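Glutaminase 1 (Escherichia coli, PDB 1U60) catalyses the hydrolysis of L-glutamine to L-glutamate and ammonium, as a member of the glutaminase family within the beta-lactamase clan. Local coordinates at residues 75-80 / 123-128; 86-90 / 179-183; 100-104 / 171-175; 112-116 / 237-242. All blocks are in the same frame, centred on the assembly; numbering follows the deposited sequence. Where two conformers were deposited one is given.

How the contacts relate
Contacts 1 to 3 hold together helices and turns of the helical part of the fold, whereas contact 4, whose touching residues are all buried, joins the loop ahead of helix 117-126 to helix 231-241. Contact 3, also largely buried, is purely apolar between its helices. Contact 1 is partly buried and grades from an aliphatic centre to a polar margin; contact 2 lies at the surface, its one hydrogen bond between the segments coming from a tyrosine hydroxyl; contact 4 is bridged by water. Helix 117-126 ties several together: S125 of contact 1 meets Y182 of contact 2, and T123 packs on P114 of contact 4. Contact 3 uses helix 166-178, contact 2 the turn that follows it.

Contact 1: residues 75-80 / 123-128; sequences LALEDV and TTSLIN
I127 fills the apolar centre, its side chain (chi1 m, chi2 m) reaching helix 68-80 with CD1 lying 3.9 Å from CG of L75 and 3.8 Å from CB of A76. The small A76 lets the chains come close: its CA is 5.3 Å from the CA of I127, and its CB touches T123 CG2 at 3.7 Å. One turn further on, V80 CG2 meets L126 CD2 at 3.9 Å. Residues 75-80 are helical, while 123-128 run from the last turn of helix 117-126 into extended backbone, I127 (phi/psi -54/140) and N128 (-67/131) having left the helix. Two helices of the helical region of this beta-lactamase-like fold are thus joined where both near their ends, with L75 and I127 also resting on helix 132-147. The second register pair, D79 and N128, has its CA atoms 6.4 Å apart and carries the polar edge. D79, with chi1 m, accepts a hydrogen bond from the backbone, N128 N to D79 OD2 being 2.9 Å at 162°, and the same oxygen forms a salt bridge with R138. Outermost, water 1 donates to D79 O and accepts from N128 ND2, 3.2 Å from each of these two atoms.

Contact 2: residues 86-90 / 179-183; sequences QDKIG and GYLYC. With EDO (1,2-ethanediol), chain G.
G179 (phi/psi 95/7) ends helix 166-178 in a Schellman motif, a conformation that would press a CB against the preceding carbonyl. Y180 follows, its ring (chi1 m, chi2 -88°) presenting an edge to the end of helix 82-88: CD1 lies 3.6 Å from K88 O, and the CA atoms of K88 and Y180 are 6.5 Å apart. L181 (phi/psi -135/132) points away from 86-90. Y182, chi1 m, returns toward it, and its hydroxyl OH donates a 2.7 Å hydrogen bond to K88 O, while ring atom CE2 packs 4.1 Å from I89 CD1. K88 is the last helical residue, so the tyrosine takes up a carbonyl at the helix C-terminus. The K88 side chain leads away, and NZ makes weak hydrogen bonds to O2 (3.0 Å) and O1 (3.2 Å) of a 1,2-ethanediol probably from the crystallisation liquor. The turn between helices 166-178 and 185-195 thereby closes over the end of helix 82-88, with L181 set against both flanking helices and I89 against helix 117-126.

Contact 3: residues 100-104 / 171-175; sequences SVIAL and IAWLL
Two helical segments lie side by side in the same sense. Residues 101-104 form the first turn of helix 101-106, and 171-175 are a mid-helix stretch of helix 166-178 with phi/psi near -60/-45 throughout. The register advances three residues on each side: the CA atoms of V101 and I171 are 7.4 Å apart, those of L104 and L174 8.4 Å. This is plain helix-helix packing in the helical part of the beta-lactamase-like fold, made entirely of aliphatic contacts that bury 216 Å² in all. V101 (chi1 m) and L104 (m, t) both point toward the partner helix. V101 CG1 sits 4.1 Å from I171 CG1 and 3.9 Å from L174 CD1, so one methyl reaches across the turn between these two residues. L104 spreads further: its CD1 is 4.1 Å from L174 CD1 and 4.4 Å from I171 CG2, and its CD2 is 4.1 Å from L175 CD2. L104 and I171 also pack on A118 of helix 117-126, and the I171 side chain lies about 4 Å from those of N117 and N168, both predicted to bind substrate, so the I171 end of the contact lies next to the probable glutamine site. At the start of helix 101-106, S100 is the N-cap, turned away from 171-175, and its OG accepts a capping hydrogen bond from A103 N, 3.1 Å long at 169°.

Contact 4: residues 112-116 / 237-242; sequences LSPLV and EMMMEG
Water mediates the polar link between these buried segments. Water 2 accepts from S113 OG (2.7 Å) and donates to E237 OE1 (2.7 Å) and E237 O (2.9 Å); water 3 donates to L115 O (2.9 Å) and E241 O (2.7 Å). Residues 113-116 form a type I beta turn, with V116 the N-cap of helix 117-126. S113 OG also accepts from L115 N at 3.0 Å, an ST turn. Residues 237-241 of helix 231-241 face it, with CA distances of 7.2 Å for S113 to E237 and 6.2 Å for L115 to E241. L115 (chi1 m, chi2 t) provides the apolar part: CD1 is 4.0 Å from M238 CG and 4.1 Å from the CA of G242. E241 packs CG 3.4 Å from S113 OG, while its OE1 accepts from T94 N. L115 O also accepts a hydrogen bond from K69 NZ. Buried carbonyls of both segments and E237 OE1 are thus met by water near predicted substrate residues N117 and Y244.

Contact 1: residues 75-80 / 123-128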
loop_
_atom_site.group_PDB
_atom_site.type_symbol
_atom_site.label_atom_id
_atom_site.label_comp_id
_atom_site.label_asym_id
_atom_site.label_seq_id
_atom_site.Cartn_x
_atom_site.Cartn_y
_atom_site.Cartn_z
ATOM N N LEU A 75 17.770 -6.724 7.190
ATOM C CA LEU A 75 19.227 -6.781 7.134
ATOM C C LEU A 75 19.806 -6.017 5.947
ATOM O O LEU A 75 20.819 -5.320 6.069
ATOM C CB LEU A 75 19.694 -8.247 7.152
ATOM C CG LEU A 75 21.188 -8.432 7.234
ATOM C CD1 LEU A 75 21.805 -7.679 8.413
ATOM C CD2 LEU A 75 21.462 -9.897 7.298
ATOM N N ALA A 76 19.164 -6.126 4.783
ATOM C CA ALA A 76 19.683 -5.440 3.594
ATOM C C ALA A 76 19.650 -3.946 3.831
ATOM O O ALA A 76 20.567 -3.212 3.445
ATOM C CB ALA A 76 18.875 -5.763 2.394
ATOM N N LEU A 77 18.597 -3.459 4.476
ATOM C CA LEU A 77 18.518 -2.035 4.780
ATOM C C LEU A 77 19.632 -1.585 5.723
ATOM O O LEU A 77 20.238 -0.518 5.528
ATOM C CB LEU A 77 17.137 -1.644 5.325
ATOM C CG LEU A 77 15.934 -1.655 4.361
ATOM C CD1 LEU A 77 14.654 -1.709 5.144
ATOM C CD2 LEU A 77 15.978 -0.441 3.437
ATOM N N GLU A 78 19.963 -2.400 6.710
ATOM C CA GLU A 78 21.032 -2.073 7.636
ATOM C C GLU A 78 22.367 -2.098 6.903
ATOM O O GLU A 78 23.224 -1.222 7.140
ATOM C CB GLU A 78 21.099 -3.062 8.812
ATOM C CG GLU A 78 19.880 -3.056 9.725
ATOM C CD GLU A 78 19.726 -1.736 10.465
ATOM O OE1 GLU A 78 20.756 -1.206 10.962
ATOM O OE2 GLU A 78 18.608 -1.193 10.516
ATOM N N ASP A 79 22.532 -3.054 5.989
ATOM C CA ASP A 79 23.783 -3.215 5.225
ATOM C C ASP A 79 24.041 -2.154 4.166
ATOM O O ASP A 79 25.142 -1.610 4.102
ATOM C CB ASP A 79 23.836 -4.556 4.526
ATOM C CG ASP A 79 24.201 -5.703 5.442
ATOM O OD1 ASP A 79 24.433 -5.519 6.673
ATOM O OD2 ASP A 79 24.196 -6.867 4.993
ATOM N N VAL A 80 23.041 -1.838 3.320
ATOM C CA VAL A 80 23.272 -0.992 2.147
ATOM C C VAL A 80 22.405 0.283 2.100
ATOM O O VAL A 80 22.680 1.176 1.321
ATOM C CB VAL A 80 23.140 -1.792 0.820
ATOM C CG1 VAL A 80 24.090 -2.993 0.803
ATOM C CG2 VAL A 80 21.664 -2.241 0.536
ATOM N N THR A 123 17.199 -9.771 -2.738
ATOM C CA THR A 123 17.517 -9.117 -1.457
ATOM C C THR A 123 18.503 -10.037 -0.668
ATOM O O THR A 123 19.481 -9.576 -0.083
ATOM C CB THR A 123 16.273 -8.837 -0.690
ATOM O OG1 THR A 123 15.364 -8.016 -1.494
ATOM C CG2 THR A 123 16.580 -8.061 0.600
ATOM N N THR A 124 18.245 -11.347 -0.641
ATOM C CA THR A 124 19.177 -12.289 -0.041
ATOM C C THR A 124 20.576 -12.157 -0.663
ATOM O O THR A 124 21.563 -12.208 0.062
ATOM C CB THR A 124 18.628 -13.709 -0.202
ATOM O OG1 THR A 124 17.435 -13.872 0.568
ATOM C CG2 THR A 124 19.584 -14.771 0.347
ATOM N N SER A 125 20.661 -11.933 -1.969
ATOM C CA SER A 125 21.938 -11.801 -2.666
ATOM C C SER A 125 22.651 -10.468 -2.407
ATOM O O SER A 125 23.867 -10.365 -2.666
ATOM C CB SER A 125 21.743 -11.937 -4.201
ATOM O OG SER A 125 21.281 -10.723 -4.811
ATOM N N LEU A 126 21.889 -9.478 -1.954
ATOM C CA LEU A 126 22.344 -8.100 -1.664
ATOM C C LEU A 126 23.020 -7.942 -0.307
ATOM O O LEU A 126 23.786 -6.993 -0.130
ATOM C CB LEU A 126 21.151 -7.127 -1.759
ATOM C CG LEU A 126 21.371 -5.613 -1.711
ATOM C CD1 LEU A 126 22.438 -5.148 -2.683
ATOM C CD2 LEU A 126 20.059 -4.869 -1.934
ATOM N N ILE A 127 22.749 -8.854 0.635
ATOM C CA ILE A 127 23.337 -8.885 1.990
ATOM C C ILE A 127 24.875 -8.870 1.900
ATOM O O ILE A 127 25.427 -9.517 1.026
ATOM C CB ILE A 127 22.772 -10.250 2.695
ATOM C CG1 ILE A 127 21.295 -10.086 2.921
ATOM C CG2 ILE A 127 23.458 -10.716 3.985
ATOM C CD1 ILE A 127 20.942 -8.820 3.349
ATOM N N ASN A 128 25.548 -8.139 2.784
ATOM C CA ASN A 128 27.020 -8.191 2.839
ATOM C C ASN A 128 27.470 -9.592 3.319
ATOM O O ASN A 128 26.978 -10.128 4.312
ATOM C CB ASN A 128 27.555 -7.171 3.872
ATOM C CG ASN A 128 27.443 -5.713 3.448
ATOM O OD1 ASN A 128 27.586 -4.828 4.305
ATOM N ND2 ASN A 128 27.304 -5.450 2.168
HETATM O O HOH W 1 27.748 -2.285 2.330
#

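Contact 2: residues 86-90 / 179-183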
loop_
_atom_site.group_PDB
_atom_site.type_symbol
_atom_site.label_atom_id
_atom_site.label_comp_id
_atom_site.label_asym_id
_atom_site.label_seq_id
_atom_site.Cartn_x
_atom_site.Cartn_y
_atom_site.Cartn_z
ATOM N N GLN A 86 15.974 0.366 -2.838
ATOM C CA GLN A 86 14.954 0.852 -3.807
ATOM C C GLN A 86 15.479 0.714 -5.268
ATOM O O GLN A 86 14.731 0.313 -6.182
ATOM C CB GLN A 86 14.573 2.295 -3.491
ATOM C CG GLN A 86 13.336 2.718 -4.254
ATOM C CD GLN A 86 12.904 4.141 -3.927
ATOM O OE1 GLN A 86 13.625 4.878 -3.233
ATOM N NE2 GLN A 86 11.680 4.504 -4.361
ATOM N N ASP A 87 16.757 1.021 -5.476
ATOM C CA ASP A 87 17.397 0.946 -6.776
ATOM C C ASP A 87 17.621 -0.499 -7.257
ATOM O O ASP A 87 17.386 -0.831 -8.439
ATOM C CB ASP A 87 18.778 1.608 -6.699
ATOM C CG ASP A 87 18.714 3.130 -6.572
ATOM O OD1 ASP A 87 17.651 3.750 -6.820
ATOM O OD2 ASP A 87 19.710 3.780 -6.216
ATOM N N LYS A 88 18.110 -1.352 -6.353
ATOM C CA LYS A 88 18.526 -2.711 -6.702
ATOM C C LYS A 88 17.425 -3.778 -6.587
ATOM O O LYS A 88 17.546 -4.835 -7.187
ATOM C CB LYS A 88 19.734 -3.100 -5.838
ATOM C CG LYS A 88 20.896 -2.108 -5.932
ATOM C CD LYS A 88 21.431 -2.025 -7.348
ATOM C CE LYS A 88 22.765 -1.227 -7.380
ATOM N NZ LYS A 88 23.251 -0.926 -8.795
ATOM N N ILE A 89 16.346 -3.490 -5.850
ATOM C CA ILE A 89 15.273 -4.443 -5.610
ATOM C C ILE A 89 13.965 -3.793 -6.019
ATOM O O ILE A 89 13.286 -4.328 -6.888
ATOM C CB ILE A 89 15.188 -4.916 -4.138
ATOM C CG1 ILE A 89 16.564 -5.318 -3.589
ATOM C CG2 ILE A 89 14.187 -6.076 -4.003
ATOM C CD1 ILE A 89 17.138 -6.570 -4.255
ATOM N N GLY A 90 13.617 -2.677 -5.378
ATOM C CA GLY A 90 12.374 -1.984 -5.676
ATOM C C GLY A 90 11.494 -1.813 -4.472
ATOM O O GLY A 90 11.728 -2.394 -3.440
ATOM N N GLY A 179 20.846 -8.650 -14.475
ATOM C CA GLY A 179 21.573 -7.661 -13.702
ATOM C C GLY A 179 20.996 -7.376 -12.331
ATOM O O GLY A 179 21.471 -6.464 -11.657
ATOM N N TYR A 180 19.995 -8.133 -11.895
ATOM C CA TYR A 180 19.355 -7.901 -10.594
ATOM C C TYR A 180 19.659 -8.983 -9.543
ATOM O O TYR A 180 18.842 -9.253 -8.669
ATOM C CB TYR A 180 17.847 -7.663 -10.781
ATOM C CG TYR A 180 17.528 -6.352 -11.519
ATOM C CD1 TYR A 180 17.394 -5.154 -10.817
ATOM C CD2 TYR A 180 17.402 -6.317 -12.904
ATOM C CE1 TYR A 180 17.145 -3.969 -11.464
ATOM C CE2 TYR A 180 17.137 -5.101 -13.583
ATOM C CZ TYR A 180 17.015 -3.935 -12.840
ATOM O OH TYR A 180 16.758 -2.715 -13.445
ATOM N N LEU A 181 20.837 -9.590 -9.623
ATOM C CA LEU A 181 21.311 -10.525 -8.625
ATOM C C LEU A 181 22.746 -10.210 -8.315
ATOM O O LEU A 181 23.543 -10.004 -9.237
ATOM C CB LEU A 181 21.161 -11.982 -9.057
ATOM C CG LEU A 181 21.078 -12.902 -7.812
ATOM C CD1 LEU A 181 19.698 -12.914 -7.232
ATOM C CD2 LEU A 181 21.523 -14.338 -8.099
ATOM N N TYR A 182 23.066 -10.128 -7.033
ATOM C CA TYR A 182 24.316 -9.485 -6.552
ATOM C C TYR A 182 25.292 -10.459 -5.948
ATOM O O TYR A 182 26.322 -10.059 -5.342
ATOM C CB TYR A 182 23.992 -8.302 -5.623
ATOM C CG TYR A 182 22.894 -7.471 -6.270
ATOM C CD1 TYR A 182 23.185 -6.675 -7.389
ATOM C CD2 TYR A 182 21.589 -7.535 -5.843
ATOM C CE1 TYR A 182 22.229 -5.947 -8.048
ATOM C CE2 TYR A 182 20.545 -6.800 -6.549
ATOM C CZ TYR A 182 20.903 -6.016 -7.639
ATOM O OH TYR A 182 19.994 -5.288 -8.342
ATOM N N CYS A 183 25.010 -11.734 -6.137
ATOM C CA CYS A 183 26.001 -12.800 -5.844
ATOM C C CYS A 183 25.705 -13.968 -6.769
ATOM O O CYS A 183 24.808 -13.890 -7.634
ATOM C CB CYS A 183 25.992 -13.222 -4.376
ATOM S SG CYS A 183 24.523 -14.157 -3.835
HETATM C C1 EDO G . 21.446 2.035 -9.214
HETATM O O1 EDO G . 20.907 0.935 -9.942
HETATM C C2 EDO G . 22.909 2.247 -9.537
HETATM O O2 EDO G . 23.703 2.059 -8.383
#

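Contact 3: residues 100-104 / 171-175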
loop_
_atom_site.group_PDB
_atom_site.type_symbol
_atom_site.label_atom_id
_atom_site.label_comp_id
_atom_site.label_asym_id
_atom_site.label_seq_id
_atom_site.Cartn_x
_atom_site.Cartn_y
_atom_site.Cartn_z
ATOM N N SER A 100 5.623 -15.033 -9.976
ATOM C CA SER A 100 5.343 -14.643 -11.346
ATOM C C SER A 100 6.555 -14.230 -12.136
ATOM O O SER A 100 7.205 -13.214 -11.819
ATOM C CB SER A 100 4.354 -13.482 -11.380
ATOM O OG SER A 100 4.191 -13.122 -12.756
ATOM N N VAL A 101 6.889 -14.985 -13.188
ATOM C CA VAL A 101 7.924 -14.549 -14.130
ATOM C C VAL A 101 7.419 -13.533 -15.176
ATOM O O VAL A 101 8.225 -12.828 -15.762
ATOM C CB VAL A 101 8.719 -15.755 -14.801
ATOM C CG1 VAL A 101 9.355 -16.663 -13.701
ATOM C CG2 VAL A 101 7.889 -16.569 -15.759
ATOM N N ILE A 102 6.109 -13.481 -15.423
ATOM C CA ILE A 102 5.528 -12.439 -16.275
ATOM C C ILE A 102 5.881 -11.075 -15.659
ATOM O O ILE A 102 6.376 -10.170 -16.347
ATOM C CB ILE A 102 4.012 -12.606 -16.404
ATOM C CG1 ILE A 102 3.652 -13.895 -17.180
ATOM C CG2 ILE A 102 3.403 -11.390 -17.129
ATOM C CD1 ILE A 102 2.128 -14.129 -17.298
ATOM N N ALA A 103 5.720 -10.972 -14.331
ATOM C CA ALA A 103 6.101 -9.762 -13.618
ATOM C C ALA A 103 7.515 -9.305 -13.954
ATOM O O ALA A 103 7.763 -8.118 -14.218
ATOM C CB ALA A 103 5.983 -9.975 -12.082
ATOM N N LEU A 104 8.468 -10.220 -13.909
ATOM C CA LEU A 104 9.813 -9.873 -14.211
ATOM C C LEU A 104 9.950 -9.379 -15.628
ATOM O O LEU A 104 10.547 -8.347 -15.859
ATOM C CB LEU A 104 10.749 -11.077 -14.031
ATOM C CG LEU A 104 11.057 -11.492 -12.603
ATOM C CD1 LEU A 104 11.818 -12.801 -12.543
ATOM C CD2 LEU A 104 11.890 -10.439 -11.896
ATOM N N ILE A 171 14.137 -18.500 -11.328
ATOM C CA ILE A 171 14.071 -17.098 -10.978
ATOM C C ILE A 171 15.449 -16.500 -10.658
ATOM O O ILE A 171 15.769 -15.385 -11.106
ATOM C CB ILE A 171 13.043 -16.868 -9.831
ATOM C CG1 ILE A 171 11.619 -17.054 -10.336
ATOM C CG2 ILE A 171 13.172 -15.460 -9.271
ATOM C CD1 ILE A 171 10.556 -16.997 -9.273
ATOM N N ALA A 172 16.278 -17.231 -9.919
ATOM C CA ALA A 172 17.602 -16.771 -9.604
ATOM C C ALA A 172 18.416 -16.514 -10.880
ATOM O O ALA A 172 19.121 -15.544 -10.975
ATOM C CB ALA A 172 18.289 -17.737 -8.769
ATOM N N TRP A 173 18.321 -17.408 -11.851
ATOM C CA TRP A 173 19.045 -17.235 -13.092
ATOM C C TRP A 173 18.484 -16.086 -13.917
ATOM O O TRP A 173 19.249 -15.386 -14.577
ATOM C CB TRP A 173 19.079 -18.566 -13.906
ATOM C CG TRP A 173 20.074 -19.577 -13.402
ATOM C CD1 TRP A 173 19.799 -20.827 -12.982
ATOM C CD2 TRP A 173 21.502 -19.426 -13.270
ATOM N NE1 TRP A 173 20.942 -21.476 -12.590
ATOM C CE2 TRP A 173 22.005 -20.633 -12.739
ATOM C CE3 TRP A 173 22.398 -18.377 -13.517
ATOM C CZ2 TRP A 173 23.370 -20.845 -12.484
ATOM C CZ3 TRP A 173 23.744 -18.577 -13.278
ATOM C CH2 TRP A 173 24.219 -19.793 -12.752
ATOM N N LEU A 174 17.162 -15.890 -13.934
ATOM C CA LEU A 174 16.582 -14.747 -14.603
ATOM C C LEU A 174 17.065 -13.409 -14.023
ATOM O O LEU A 174 17.413 -12.465 -14.773
ATOM C CB LEU A 174 15.070 -14.758 -14.515
ATOM C CG LEU A 174 14.360 -15.823 -15.357
ATOM C CD1 LEU A 174 12.878 -15.828 -15.039
ATOM C CD2 LEU A 174 14.636 -15.651 -16.869
ATOM N N LEU A 175 17.049 -13.307 -12.710
ATOM C CA LEU A 175 17.642 -12.153 -12.016
ATOM C C LEU A 175 19.128 -11.966 -12.392
ATOM O O LEU A 175 19.550 -10.870 -12.786
ATOM C CB LEU A 175 17.477 -12.291 -10.508
ATOM C CG LEU A 175 16.032 -12.242 -10.052
ATOM C CD1 LEU A 175 15.939 -12.848 -8.687
ATOM C CD2 LEU A 175 15.517 -10.822 -10.036
#

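Contact 4: residues 112-116 / 237-242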
loop_
_atom_site.group_PDB
_atom_site.type_symbol
_atom_site.label_atom_id
_atom_site.label_comp_id
_atom_site.label_asym_id
_atom_site.label_seq_id
_atom_site.Cartn_x
_atom_site.Cartn_y
_atom_site.Cartn_z
ATOM N N LEU A 112 10.979 -5.583 -8.595
ATOM C CA LEU A 112 10.009 -4.650 -8.038
ATOM C C LEU A 112 9.819 -4.628 -6.564
ATOM O O LEU A 112 9.782 -3.540 -6.000
ATOM C CB LEU A 112 8.609 -4.767 -8.679
ATOM C CG LEU A 112 8.315 -4.150 -10.063
ATOM C CD1 LEU A 112 6.869 -3.539 -10.227
ATOM C CD2 LEU A 112 9.395 -3.399 -10.690
ATOM N N SER A 113 9.659 -5.784 -5.923
ATOM C CA SER A 113 9.385 -5.843 -4.472
ATOM C C SER A 113 10.277 -6.884 -3.808
ATOM O O SER A 113 10.344 -8.017 -4.307
ATOM C CB SER A 113 7.921 -6.215 -4.177
ATOM O OG SER A 113 7.734 -6.518 -2.773
ATOM N N PRO A 114 10.893 -6.564 -2.665
ATOM C CA PRO A 114 11.645 -7.585 -1.880
ATOM C C PRO A 114 10.756 -8.656 -1.280
ATOM O O PRO A 114 11.255 -9.597 -0.719
ATOM C CB PRO A 114 12.259 -6.802 -0.714
ATOM C CG PRO A 114 11.710 -5.406 -0.798
ATOM C CD PRO A 114 10.951 -5.223 -2.061
ATOM N N LEU A 115 9.447 -8.492 -1.387
ATOM C CA LEU A 115 8.496 -9.439 -0.811
ATOM C C LEU A 115 7.836 -10.409 -1.773
ATOM O O LEU A 115 7.056 -11.205 -1.327
ATOM C CB LEU A 115 7.474 -8.732 0.081
ATOM C CG LEU A 115 8.016 -7.787 1.131
ATOM C CD1 LEU A 115 6.890 -7.232 2.015
ATOM C CD2 LEU A 115 9.101 -8.461 2.033
ATOM N N VAL A 116 8.094 -10.312 -3.091
ATOM C CA VAL A 116 7.772 -11.423 -3.972
ATOM C C VAL A 116 9.014 -12.319 -4.066
ATOM O O VAL A 116 10.077 -11.918 -3.644
ATOM C CB VAL A 116 7.261 -10.993 -5.334
ATOM C CG1 VAL A 116 6.004 -10.113 -5.141
ATOM C CG2 VAL A 116 8.364 -10.307 -6.147
ATOM N N GLU A 237 6.948 -1.625 2.493
ATOM C CA GLU A 237 7.035 -2.778 1.601
ATOM C C GLU A 237 5.974 -3.823 1.968
ATOM O O GLU A 237 5.321 -4.389 1.054
ATOM C CB GLU A 237 8.434 -3.403 1.643
ATOM C CG GLU A 237 9.601 -2.514 1.098
ATOM C CD GLU A 237 9.811 -2.455 -0.385
ATOM O OE1 GLU A 237 8.876 -2.769 -1.187
ATOM O OE2 GLU A 237 10.974 -2.045 -0.780
ATOM N N MET A 238 5.799 -4.067 3.265
ATOM C CA MET A 238 4.776 -4.982 3.746
ATOM C C MET A 238 3.374 -4.492 3.320
ATOM O O MET A 238 2.568 -5.301 2.848
ATOM C CB MET A 238 4.840 -5.132 5.259
ATOM C CG MET A 238 6.057 -5.986 5.726
ATOM S SD MET A 238 6.392 -5.845 7.492
ATOM C CE MET A 238 4.946 -6.644 8.191
ATOM N N MET A 239 3.072 -3.205 3.475
ATOM C CA MET A 239 1.733 -2.724 3.118
ATOM C C MET A 239 1.495 -2.997 1.640
ATOM O O MET A 239 0.369 -3.297 1.261
ATOM C CB MET A 239 1.575 -1.227 3.402
ATOM C CG MET A 239 0.132 -0.679 3.246
ATOM S SD MET A 239 -1.020 -1.177 4.423
ATOM C CE MET A 239 -0.391 -0.640 5.806
ATOM N N MET A 240 2.524 -2.872 0.800
ATOM C CA MET A 240 2.277 -2.965 -0.627
ATOM C C MET A 240 2.138 -4.405 -1.139
ATOM O O MET A 240 1.431 -4.658 -2.092
ATOM C CB MET A 240 3.354 -2.227 -1.402
ATOM C CG MET A 240 3.522 -0.768 -1.020
ATOM S SD MET A 240 2.102 0.310 -1.118
ATOM C CE MET A 240 1.650 0.083 -2.900
ATOM N N GLU A 241 2.792 -5.351 -0.499
ATOM C CA GLU A 241 2.945 -6.696 -1.079
ATOM C C GLU A 241 2.957 -7.871 -0.089
ATOM O O GLU A 241 3.039 -9.012 -0.516
ATOM C CB GLU A 241 4.274 -6.689 -1.860
ATOM C CG GLU A 241 4.596 -7.863 -2.734
ATOM C CD GLU A 241 3.597 -8.051 -3.874
ATOM O OE1 GLU A 241 3.469 -7.130 -4.720
ATOM O OE2 GLU A 241 2.992 -9.139 -3.968
ATOM N N GLY A 242 2.866 -7.609 1.213
ATOM C CA GLY A 242 3.092 -8.633 2.230
ATOM C C GLY A 242 2.118 -9.806 2.226
ATOM O O GLY A 242 2.437 -10.873 2.722
HETATM O O HOH W 2 6.732 -4.401 -1.512
HETATM O O HOH W 3 4.831 -10.801 0.510
#